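Local coordinates for protein beta-Alanyl-CoA:Ammonia Lyase (Clostridium propionicum, PDB 4MZQ) that probably catalyses, as a lyase, the elimination of ammonia from beta-alanyl-CoA, holds coenzyme A thioesters between subunits and can bind zinc, at residues D45-L50 / K126-G131; F59-Y64 / P111-G116; T84-A89 / T117-L122. All coordinates share one frame; numbering follows the deposited sequence.

Contact 1 of 3, residues D45-L50 / K126-G131; sequences DGDISL and KDNQRG. With 1VU (propionyl Coenzyme A), chain M.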
# COMPACT_ATOMS: atom_id res chain seq x y z
N ASP A 45 -18.21 0.47 24.78
CA ASP A 45 -18.81 -0.86 25.00
C ASP A 45 -17.90 -2.05 24.65
O ASP A 45 -18.36 -3.19 24.58
CB ASP A 45 -20.12 -0.97 24.22
CG ASP A 45 -21.33 -0.88 25.13
OD1 ASP A 45 -22.31 -0.17 24.79
OD2 ASP A 45 -21.32 -1.53 26.21
N GLY A 46 -16.61 -1.79 24.45
CA GLY A 46 -15.64 -2.86 24.31
C GLY A 46 -15.72 -3.72 23.07
O GLY A 46 -15.39 -4.91 23.12
N ASP A 47 -16.14 -3.13 21.96
CA ASP A 47 -16.24 -3.85 20.69
C ASP A 47 -15.79 -2.92 19.58
O ASP A 47 -16.00 -1.71 19.67
CB ASP A 47 -17.67 -4.33 20.44
CG ASP A 47 -17.73 -5.40 19.37
OD1 ASP A 47 -17.83 -5.04 18.18
OD2 ASP A 47 -17.66 -6.61 19.71
N ILE A 48 -15.16 -3.46 18.55
CA ILE A 48 -14.72 -2.61 17.44
C ILE A 48 -15.90 -2.10 16.60
O ILE A 48 -15.75 -1.12 15.89
CB ILE A 48 -13.69 -3.31 16.50
CG1 ILE A 48 -14.24 -4.61 15.90
CG2 ILE A 48 -12.39 -3.56 17.24
CD1 ILE A 48 -13.41 -5.07 14.67
N SER A 49 -17.05 -2.76 16.70
CA SER A 49 -18.32 -2.29 16.12
C SER A 49 -18.35 -2.41 14.60
O SER A 49 -17.35 -2.74 13.96
CB SER A 49 -18.61 -0.84 16.52
OG SER A 49 -18.11 0.08 15.55
N LEU A 50 -19.54 -2.19 14.03
CA LEU A 50 -19.69 -2.03 12.59
C LEU A 50 -20.23 -0.64 12.26
O LEU A 50 -21.18 -0.15 12.90
CB LEU A 50 -20.63 -3.10 12.02
CG LEU A 50 -20.17 -4.56 12.17
CD1 LEU A 50 -21.34 -5.52 11.93
CD2 LEU A 50 -19.03 -4.87 11.21
N LYS A 126 -26.39 -6.19 20.82
CA LYS A 126 -26.61 -6.16 22.26
C LYS A 126 -25.72 -7.16 22.99
O LYS A 126 -25.12 -6.83 24.02
CB LYS A 126 -28.09 -6.42 22.58
CG LYS A 126 -28.46 -6.30 24.06
CD LYS A 126 -28.10 -4.93 24.67
CE LYS A 126 -28.84 -3.78 24.00
NZ LYS A 126 -28.54 -2.42 24.60
N ASP A 127 -25.59 -8.37 22.44
CA ASP A 127 -24.78 -9.41 23.08
C ASP A 127 -23.28 -9.15 22.99
O ASP A 127 -22.49 -9.85 23.63
CB ASP A 127 -25.11 -10.79 22.48
CG ASP A 127 -26.40 -11.37 23.03
OD1 ASP A 127 -26.81 -10.95 24.13
OD2 ASP A 127 -26.99 -12.26 22.37
N ASN A 128 -22.89 -8.15 22.21
CA ASN A 128 -21.49 -7.74 22.11
C ASN A 128 -21.17 -6.52 22.95
O ASN A 128 -20.01 -6.09 23.02
CB ASN A 128 -21.11 -7.47 20.65
CG ASN A 128 -20.94 -8.74 19.85
OD1 ASN A 128 -20.52 -9.77 20.38
ND2 ASN A 128 -21.29 -8.68 18.56
N GLN A 129 -22.18 -5.97 23.63
CA GLN A 129 -21.96 -4.79 24.46
C GLN A 129 -21.43 -5.19 25.83
O GLN A 129 -22.09 -5.90 26.59
CB GLN A 129 -23.26 -3.98 24.60
CG GLN A 129 -23.75 -3.44 23.27
CD GLN A 129 -25.11 -2.81 23.34
OE1 GLN A 129 -25.64 -2.56 24.43
NE2 GLN A 129 -25.70 -2.55 22.18
N ARG A 130 -20.22 -4.73 26.14
CA ARG A 130 -19.50 -5.18 27.33
C ARG A 130 -19.34 -4.08 28.37
O ARG A 130 -18.74 -4.30 29.43
CB ARG A 130 -18.12 -5.73 26.92
CG ARG A 130 -18.22 -6.78 25.81
CD ARG A 130 -16.95 -7.57 25.62
NE ARG A 130 -15.81 -6.70 25.36
CZ ARG A 130 -14.76 -6.57 26.17
NH1 ARG A 130 -14.67 -7.27 27.30
NH2 ARG A 130 -13.78 -5.74 25.84
N GLY A 131 -19.89 -2.90 28.08
CA GLY A 131 -19.79 -1.76 28.96
C GLY A 131 -18.50 -0.99 28.77
O GLY A 131 -17.60 -1.44 28.05
O14 1VU M . -32.56 1.60 18.07
P2 1VU M . -31.06 1.44 17.93
O15 1VU M . -30.57 0.04 18.18
O16 1VU M . -30.28 2.53 18.63
O13 1VU M . -30.78 1.78 16.38
C23 1VU M . -30.98 0.82 15.33
C22 1VU M . -31.17 1.61 14.05
O12 1VU M . -32.01 2.77 14.19
C16 1VU M . -29.72 1.98 13.73
N2 1VU M . -29.45 2.19 12.30
C21 1VU M . -28.90 3.30 11.84
N6 1VU M . -28.49 4.42 12.46
C20 1VU M . -27.96 5.41 11.73
N5 1VU M . -27.83 5.33 10.40
C19 1VU M . -28.22 4.21 9.75
N4 1VU M . -28.09 4.12 8.41
C18 1VU M . -28.77 3.17 10.47
N3 1VU M . -29.27 1.96 10.14
C17 1VU M . -29.69 1.36 11.28
O11 1VU M . -28.94 0.85 14.11
C15 1VU M . -29.68 0.06 15.05
C14 1VU M . -29.94 -1.32 14.45
O10 1VU M . -30.74 -1.24 13.27
P1 1VU M . -31.17 -2.59 12.50
O8 1VU M . -31.73 -3.54 13.54
O9 1VU M . -31.98 -2.25 11.29
O7 1VU M . -29.70 -3.11 12.08
P 1VU M . -29.40 -3.78 10.66
O5 1VU M . -30.31 -4.98 10.50
O6 1VU M . -29.35 -2.68 9.62
O4 1VU M . -27.92 -4.34 10.92
C13 1VU M . -26.86 -3.40 11.08
C10 1VU M . -25.56 -4.04 10.61
C11 1VU M . -24.38 -3.14 10.99
C12 1VU M . -25.41 -5.43 11.24
C9 1VU M . -25.68 -4.19 9.09
O3 1VU M . -26.25 -2.98 8.55
C8 1VU M . -24.36 -4.47 8.44
O2 1VU M . -23.79 -5.54 8.60
N1 1VU M . -23.89 -3.49 7.68
C7 1VU M . -22.52 -3.43 7.19
C6 1VU M . -21.65 -2.79 8.26
C5 1VU M . -20.22 -2.68 7.78
O1 1VU M . -19.71 -3.62 7.18
N 1VU M . -19.59 -1.54 8.06
C4 1VU M . -18.23 -1.26 7.59
C3 1VU M . -17.12 -2.09 8.26
S 1VU M . -16.89 -1.65 10.00
O HOH W 1 -17.76 -7.32 22.25
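Asp45 and Gly131 bring the two backbones closest, with CA atoms 4.2 Å apart, while the main-chain bond from Arg130 N to Asp45 O (2.9 Å) ties the end of helix 27-45 to the chain leaving the 3-10 turn 126-128. Asp45 grips this chain a second time through its side chain: OD2 accepts from Gly131 N at 2.7 Å, using the lone pair that faces away from OD1, although the bond is bent (141° at the hydrogen). Consecutive amides are thus taken up by one residue. OD1 is held by other partners, the Tyr83 hydroxyl and His142 NE2. Beside the carboxylate runs the aliphatic part of Gln129, whose CB lies 3.5 Å from Asp45 OD2. The Gln129 amide is fixed by other groups, NE2 by the carbonyls of Ile124 and Asn80 and OE1 by Lys126 NZ.

The Arg130 chain bends at chi3 (-56°), which brings NE and NH2 side-on to Gly46 O. Both NE, at 2.9 Å, and the more distant NH2, at 3.3 Å, point to that single oxygen, which lies in the guanidinium plane. NH2 also binds the carbonyl of Ala106 in the second subunit. Asp47 divides its oxygens: OD1 receives Ser49 N at 2.8 Å, forming an Asx turn, whereas OD2 binds Thr104 of the second subunit and shares a water with Asn128 O. Gly46 itself, with positive phi, turns the chain out of the helix.

Asp45 and His142 bind zinc in a structure of this protein; here they are hydrogen-bonded to each other, and the Gly131 amide, by holding OD2, probably helps to position the carboxylate as a second-shell group. The contact thereby joins the C-terminal tail to the end of the hot-dog helix at the metal site.

Contact 2 of 3, residues F59-Y64 / P111-G116; sequences FTAPVY and PPVLCG. With 1VU (propionyl Coenzyme A), chain R.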
# COMPACT_ATOMS: atom_id res chain seq x y z
N PHE A 59 -16.90 17.66 2.48
CA PHE A 59 -15.47 17.89 2.27
C PHE A 59 -15.29 19.38 1.98
O PHE A 59 -15.70 19.86 0.93
CB PHE A 59 -14.92 17.05 1.11
CG PHE A 59 -15.15 15.56 1.27
CD1 PHE A 59 -14.56 14.85 2.31
CD2 PHE A 59 -15.93 14.86 0.36
CE1 PHE A 59 -14.77 13.48 2.45
CE2 PHE A 59 -16.13 13.49 0.49
CZ PHE A 59 -15.54 12.81 1.53
N THR A 60 -14.67 20.10 2.91
CA THR A 60 -14.76 21.55 2.91
C THR A 60 -13.51 22.27 2.41
O THR A 60 -13.58 23.44 2.04
CB THR A 60 -15.07 22.08 4.32
OG1 THR A 60 -14.17 21.49 5.26
CG2 THR A 60 -16.48 21.73 4.72
N ALA A 61 -12.37 21.58 2.42
CA ALA A 61 -11.13 22.14 1.90
C ALA A 61 -10.22 21.02 1.40
O ALA A 61 -10.21 19.94 1.97
CB ALA A 61 -10.42 22.96 2.99
N PRO A 62 -9.46 21.28 0.32
CA PRO A 62 -8.65 20.19 -0.25
C PRO A 62 -7.48 19.79 0.63
O PRO A 62 -6.93 20.64 1.36
CB PRO A 62 -8.16 20.77 -1.57
CG PRO A 62 -8.11 22.23 -1.33
CD PRO A 62 -9.20 22.56 -0.34
N VAL A 63 -7.07 18.53 0.52
CA VAL A 63 -5.97 17.98 1.30
C VAL A 63 -4.88 17.46 0.35
O VAL A 63 -5.19 16.84 -0.65
CB VAL A 63 -6.48 16.85 2.21
CG1 VAL A 63 -5.33 16.24 3.02
CG2 VAL A 63 -7.56 17.38 3.13
N TYR A 64 -3.62 17.75 0.69
CA TYR A 64 -2.45 17.45 -0.15
C TYR A 64 -1.39 16.66 0.60
O TYR A 64 -1.35 16.67 1.84
CB TYR A 64 -1.82 18.74 -0.70
CG TYR A 64 -2.76 19.52 -1.59
CD1 TYR A 64 -2.87 19.22 -2.95
CD2 TYR A 64 -3.56 20.53 -1.08
CE1 TYR A 64 -3.75 19.92 -3.76
CE2 TYR A 64 -4.44 21.23 -1.88
CZ TYR A 64 -4.53 20.92 -3.22
OH TYR A 64 -5.41 21.62 -4.03
N PRO A 111 -5.18 29.85 11.90
CA PRO A 111 -5.76 28.69 12.59
C PRO A 111 -5.82 27.44 11.71
O PRO A 111 -5.61 27.54 10.49
CB PRO A 111 -7.17 29.17 12.94
CG PRO A 111 -7.52 30.04 11.79
CD PRO A 111 -6.24 30.76 11.41
N PRO A 112 -6.11 26.28 12.31
CA PRO A 112 -6.28 25.10 11.46
C PRO A 112 -7.41 25.29 10.46
O PRO A 112 -8.35 26.07 10.67
CB PRO A 112 -6.60 23.98 12.46
CG PRO A 112 -7.05 24.67 13.69
CD PRO A 112 -6.27 25.95 13.73
N VAL A 113 -7.30 24.58 9.35
CA VAL A 113 -8.26 24.65 8.27
C VAL A 113 -9.22 23.47 8.37
O VAL A 113 -8.77 22.32 8.42
CB VAL A 113 -7.57 24.64 6.90
CG1 VAL A 113 -8.59 24.61 5.78
CG2 VAL A 113 -6.65 25.85 6.76
N LEU A 114 -10.52 23.76 8.42
CA LEU A 114 -11.53 22.71 8.44
C LEU A 114 -11.56 22.03 7.08
O LEU A 114 -11.76 22.69 6.06
CB LEU A 114 -12.91 23.28 8.78
CG LEU A 114 -14.06 22.28 8.91
CD1 LEU A 114 -13.85 21.38 10.11
CD2 LEU A 114 -15.38 23.01 9.00
N CYS A 115 -11.36 20.71 7.06
CA CYS A 115 -11.36 19.96 5.81
C CYS A 115 -12.53 19.02 5.67
O CYS A 115 -12.82 18.57 4.56
CB CYS A 115 -10.06 19.16 5.68
SG CYS A 115 -8.60 20.23 5.57
N GLY A 116 -13.18 18.70 6.77
CA GLY A 116 -14.33 17.81 6.68
C GLY A 116 -15.17 17.79 7.93
O GLY A 116 -14.66 17.99 9.04
O14 1VU R . -25.63 25.93 -7.29
P2 1VU R . -24.58 24.91 -7.64
O15 1VU R . -23.30 25.51 -8.17
O16 1VU R . -25.06 23.73 -8.47
O13 1VU R . -24.25 24.31 -6.18
C23 1VU R . -23.38 24.96 -5.25
C22 1VU R . -23.71 24.44 -3.87
O12 1VU R . -25.12 24.32 -3.71
C16 1VU R . -23.03 23.08 -3.91
N2 1VU R . -22.61 22.50 -2.62
C21 1VU R . -22.94 21.28 -2.21
N6 1VU R . -23.72 20.31 -2.76
C20 1VU R . -23.90 19.15 -2.11
N5 1VU R . -23.33 18.93 -0.93
C19 1VU R . -22.55 19.86 -0.34
N4 1VU R . -21.99 19.60 0.87
C18 1VU R . -22.34 21.07 -0.98
N3 1VU R . -21.64 22.20 -0.68
C17 1VU R . -21.80 23.06 -1.70
O11 1VU R . -21.84 23.28 -4.69
C15 1VU R . -21.97 24.45 -5.51
C14 1VU R . -20.91 25.51 -5.21
O10 1VU R . -21.03 25.92 -3.85
P1 1VU R . -20.13 27.10 -3.23
O8 1VU R . -19.98 28.18 -4.28
O9 1VU R . -20.65 27.40 -1.85
O7 1VU R . -18.72 26.33 -3.14
P 1VU R . -17.92 26.07 -1.76
O5 1VU R . -17.50 27.40 -1.16
O6 1VU R . -18.68 25.06 -0.93
O4 1VU R . -16.60 25.40 -2.39
C13 1VU R . -16.68 24.07 -2.90
C10 1VU R . -15.28 23.47 -2.95
C11 1VU R . -15.36 22.07 -3.55
C12 1VU R . -14.35 24.35 -3.78
C9 1VU R . -14.78 23.37 -1.50
O3 1VU R . -15.85 22.85 -0.70
C8 1VU R . -13.59 22.46 -1.38
O2 1VU R . -12.48 22.81 -1.78
N1 1VU R . -13.83 21.28 -0.80
C7 1VU R . -12.86 20.19 -0.75
C6 1VU R . -13.10 19.22 -1.91
C5 1VU R . -12.17 18.03 -1.83
O1 1VU R . -11.00 18.17 -1.48
N 1VU R . -12.72 16.86 -2.17
C4 1VU R . -12.00 15.60 -2.07
C3 1VU R . -10.89 15.46 -3.11
S 1VU R . -11.54 15.17 -4.79
O HOH W 2 -11.79 17.65 2.12
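Thr60 and Cys115 supply the main-chain bond of this contact, Thr60 N to Cys115 O at 2.9 Å, nearly straight at 163° but arriving well above the carbonyl plane. Cys115 O has a further partner in a water that also donates to Ala61 O, so this oxygen holds the departing loop by two routes. Just before it, Phe59 and Gly116 form an antiparallel, non-hydrogen-bonded pair, the last pairing before the chain swings off the strand.

Among side-chain polar contacts, the hydroxyl of Thr60 is set between its own N and carbonyl carbon (chi1 50°), which brings OG1 against the other strand, 2.8 Å from Leu114 O, in a weak hydrogen bond.

The apolar contacts come from small groups. Ala61 CB meets Val113 CG1 at 3.7 Å, and Val63 CG2 touches Cys115 SG at 3.9 Å. The CB of Cys115 leaves its backbone away from the loop, yet SG still meets the valine methyl; Met69 of strand 68-78 touches both Val63 and Cys115.

Ligand contacts centre on the carbonyl of Phe59. Phe59 O accepts from N1 of propionyl-CoA, a pantetheine amide nitrogen, and Glu58 binds the same molecule. Asn80, Gln81, Ser82 and Phe51 of the third subunit also bind it, so the cofactor lies between two chains.

Cys115 and Gly116 together face Ala89, a classic beta bulge. The arrangement joins this irregular part of the hot-dog sheet to the loop after strand 50-59, the edge strand within this chain, and that loop forms one wall of the intersubunit coenzyme A site.

Contact 3 of 3, residues T84-A89 / T117-L122; sequences TCKFEA and TATGSL. With 1VU (propionyl Coenzyme A), chain M.
Phe87 and Ala118, together with Cys85 and Gly120, form the two antiparallel hydrogen-bonded pairs that lock these strands, whose axes pass 4.6 Å apart at 155°. Both amides of each pair are used. Cys85 N to Gly120 O, at 2.8 Å, runs nearly along the C=O axis, whereas Ala118 N reaches Phe87 O at 3.0 Å from above the carbonyl plane.

The tight part is the face bearing Cys85, Phe87 and Ala118, which the end of the Leu122 side chain also reaches. With CG beside its backbone N (chi1 -59°), Phe87 turns a ring edge to the neighbouring strand: CE2 stands 3.8 Å from Gly120 N, which lies in the ring plane. Gly120, having no side chain, is approached directly by the ring edge. Ala118 packs its CB against Phe87 CB at 4.2 Å, and Leu122 CD1 touches Cys85 SG at 3.9 Å. Helix 27-45 closes this side, with Trp33 meeting the Phe87 ring and Leu40 resting on Cys85.

The other face, with Thr84, Lys86, Glu88, Thr117, Thr119 and Ser121, is looser and more polar. Exposed Lys86 bends at chi2 and chi4 to bring NZ back across the strand gap to Thr119 OG1 at 2.8 Å. Farther along, the hydroxyls of Thr84 and Ser121 form only a weak bond, and Glu88 turns to the indole of Trp90. Ser121 also reaches bound propionyl-CoA, its OG lying 3.4 Å from C20 of the adenine.

One face apolar and covered by a long helix, the other polar: this hairpin of strands 82-95 and 106-123 is characteristic of the hot-dog fold, in which an antiparallel sheet wraps a central helix.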
# COMPACT_ATOMS: atom_id res chain seq x y z
N THR A 84 -24.56 7.34 17.84
CA THR A 84 -24.45 8.41 16.86
C THR A 84 -23.30 9.34 17.25
O THR A 84 -23.21 9.78 18.39
CB THR A 84 -25.77 9.18 16.75
OG1 THR A 84 -26.82 8.26 16.46
CG2 THR A 84 -25.69 10.23 15.65
N CYS A 85 -22.43 9.59 16.28
CA CYS A 85 -21.20 10.34 16.50
C CYS A 85 -21.08 11.51 15.54
O CYS A 85 -21.66 11.50 14.45
CB CYS A 85 -19.98 9.42 16.34
SG CYS A 85 -20.02 7.97 17.44
N LYS A 86 -20.31 12.51 15.95
CA LYS A 86 -19.92 13.60 15.07
C LYS A 86 -18.43 13.53 14.82
O LYS A 86 -17.65 13.10 15.68
CB LYS A 86 -20.30 14.96 15.67
CG LYS A 86 -21.80 15.25 15.63
CD LYS A 86 -22.11 16.54 14.88
CE LYS A 86 -23.60 16.84 14.91
NZ LYS A 86 -24.39 15.65 14.53
N PHE A 87 -18.04 13.97 13.63
CA PHE A 87 -16.66 13.90 13.16
C PHE A 87 -16.18 15.21 12.53
O PHE A 87 -16.94 15.93 11.89
CB PHE A 87 -16.50 12.77 12.15
CG PHE A 87 -16.87 11.42 12.67
CD1 PHE A 87 -15.95 10.64 13.35
CD2 PHE A 87 -18.15 10.91 12.48
CE1 PHE A 87 -16.30 9.38 13.83
CE2 PHE A 87 -18.50 9.66 12.95
CZ PHE A 87 -17.58 8.90 13.63
N GLU A 88 -14.90 15.50 12.73
CA GLU A 88 -14.26 16.64 12.07
C GLU A 88 -12.89 16.27 11.52
O GLU A 88 -12.25 15.33 11.98
CB GLU A 88 -14.13 17.82 13.04
CG GLU A 88 -15.47 18.42 13.47
CD GLU A 88 -15.35 19.50 14.54
OE1 GLU A 88 -14.24 19.69 15.09
OE2 GLU A 88 -16.36 20.15 14.84
N ALA A 89 -12.45 17.00 10.51
CA ALA A 89 -11.10 16.85 9.97
C ALA A 89 -10.47 18.23 9.87
O ALA A 89 -11.07 19.14 9.30
CB ALA A 89 -11.10 16.18 8.60
N THR A 117 -16.47 17.57 7.75
CA THR A 117 -17.37 17.29 8.87
C THR A 117 -18.29 16.12 8.51
O THR A 117 -18.50 15.82 7.34
CB THR A 117 -18.24 18.50 9.24
OG1 THR A 117 -19.07 18.85 8.13
CG2 THR A 117 -17.38 19.70 9.62
N ALA A 118 -18.82 15.45 9.54
CA ALA A 118 -19.76 14.36 9.32
C ALA A 118 -20.53 14.02 10.56
O ALA A 118 -20.07 14.26 11.68
CB ALA A 118 -19.03 13.12 8.83
N THR A 119 -21.69 13.42 10.35
CA THR A 119 -22.41 12.71 11.39
C THR A 119 -22.47 11.26 10.92
O THR A 119 -22.83 11.00 9.78
CB THR A 119 -23.84 13.28 11.61
OG1 THR A 119 -23.77 14.65 12.04
CG2 THR A 119 -24.58 12.44 12.66
N GLY A 120 -22.09 10.32 11.78
CA GLY A 120 -22.16 8.93 11.38
C GLY A 120 -22.52 8.09 12.58
O GLY A 120 -22.39 8.54 13.71
N SER A 121 -22.95 6.86 12.32
CA SER A 121 -23.42 5.99 13.39
C SER A 121 -22.77 4.62 13.29
O SER A 121 -22.47 4.15 12.20
CB SER A 121 -24.94 5.84 13.33
OG SER A 121 -25.57 7.09 13.56
N LEU A 122 -22.59 3.99 14.44
CA LEU A 122 -21.99 2.67 14.50
C LEU A 122 -22.87 1.74 15.32
O LEU A 122 -23.70 2.19 16.11
CB LEU A 122 -20.57 2.74 15.11
CG LEU A 122 -19.58 3.64 14.35
CD1 LEU A 122 -19.62 5.05 14.93
CD2 LEU A 122 -18.16 3.09 14.42
O14 1VU M . -32.56 1.60 18.07
P2 1VU M . -31.06 1.44 17.93
O15 1VU M . -30.57 0.04 18.18
O16 1VU M . -30.28 2.53 18.63
O13 1VU M . -30.78 1.78 16.38
C23 1VU M . -30.98 0.82 15.33
C22 1VU M . -31.17 1.61 14.05
O12 1VU M . -32.01 2.77 14.19
C16 1VU M . -29.72 1.98 13.73
N2 1VU M . -29.45 2.19 12.30
C21 1VU M . -28.90 3.30 11.84
N6 1VU M . -28.49 4.42 12.46
C20 1VU M . -27.96 5.41 11.73
N5 1VU M . -27.83 5.33 10.40
C19 1VU M . -28.22 4.21 9.75
N4 1VU M . -28.09 4.12 8.41
C18 1VU M . -28.77 3.17 10.47
N3 1VU M . -29.27 1.96 10.14
C17 1VU M . -29.69 1.36 11.28
O11 1VU M . -28.94 0.85 14.11
C15 1VU M . -29.68 0.06 15.05
C14 1VU M . -29.94 -1.32 14.45
O10 1VU M . -30.74 -1.24 13.27
P1 1VU M . -31.17 -2.59 12.50
O8 1VU M . -31.73 -3.54 13.54
O9 1VU M . -31.98 -2.25 11.29
O7 1VU M . -29.70 -3.11 12.08
P 1VU M . -29.40 -3.78 10.66
O5 1VU M . -30.31 -4.98 10.50
O6 1VU M . -29.35 -2.68 9.62
O4 1VU M . -27.92 -4.34 10.92
C13 1VU M . -26.86 -3.40 11.08
C10 1VU M . -25.56 -4.04 10.61
C11 1VU M . -24.38 -3.14 10.99
C12 1VU M . -25.41 -5.43 11.24
C9 1VU M . -25.68 -4.19 9.09
O3 1VU M . -26.25 -2.98 8.55
C8 1VU M . -24.36 -4.47 8.44
O2 1VU M . -23.79 -5.54 8.60
N1 1VU M . -23.89 -3.49 7.68
C7 1VU M . -22.52 -3.43 7.19
C6 1VU M . -21.65 -2.79 8.26
C5 1VU M . -20.22 -2.68 7.78
O1 1VU M . -19.71 -3.62 7.18
N 1VU M . -19.59 -1.54 8.06
C4 1VU M . -18.23 -1.26 7.59
C3 1VU M . -17.12 -2.09 8.26
S 1VU M . -16.89 -1.65 10.00

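In the fold
Strand 106-123 runs through contacts 2 and 3, whose centres are about 16 Å apart; they join where Ala89, of contact 3, faces Cys115 and Gly116, of contact 2. Along the chain their segments alternate, and both fall between the two segments of contact 1. Contacts 1 and 2 lie on opposite sides of the chain's centre, with about 32 Å between their own centres, whereas contact 3 touches contact 1 through Ser49, Leu50 and Leu122. The five-stranded sheet thus connects two ends of the subunit: the zinc-site end, where contacts 1 and 3 meet one propionyl-CoA, and the end where contact 2 meets another, each ligand being shared with another subunit.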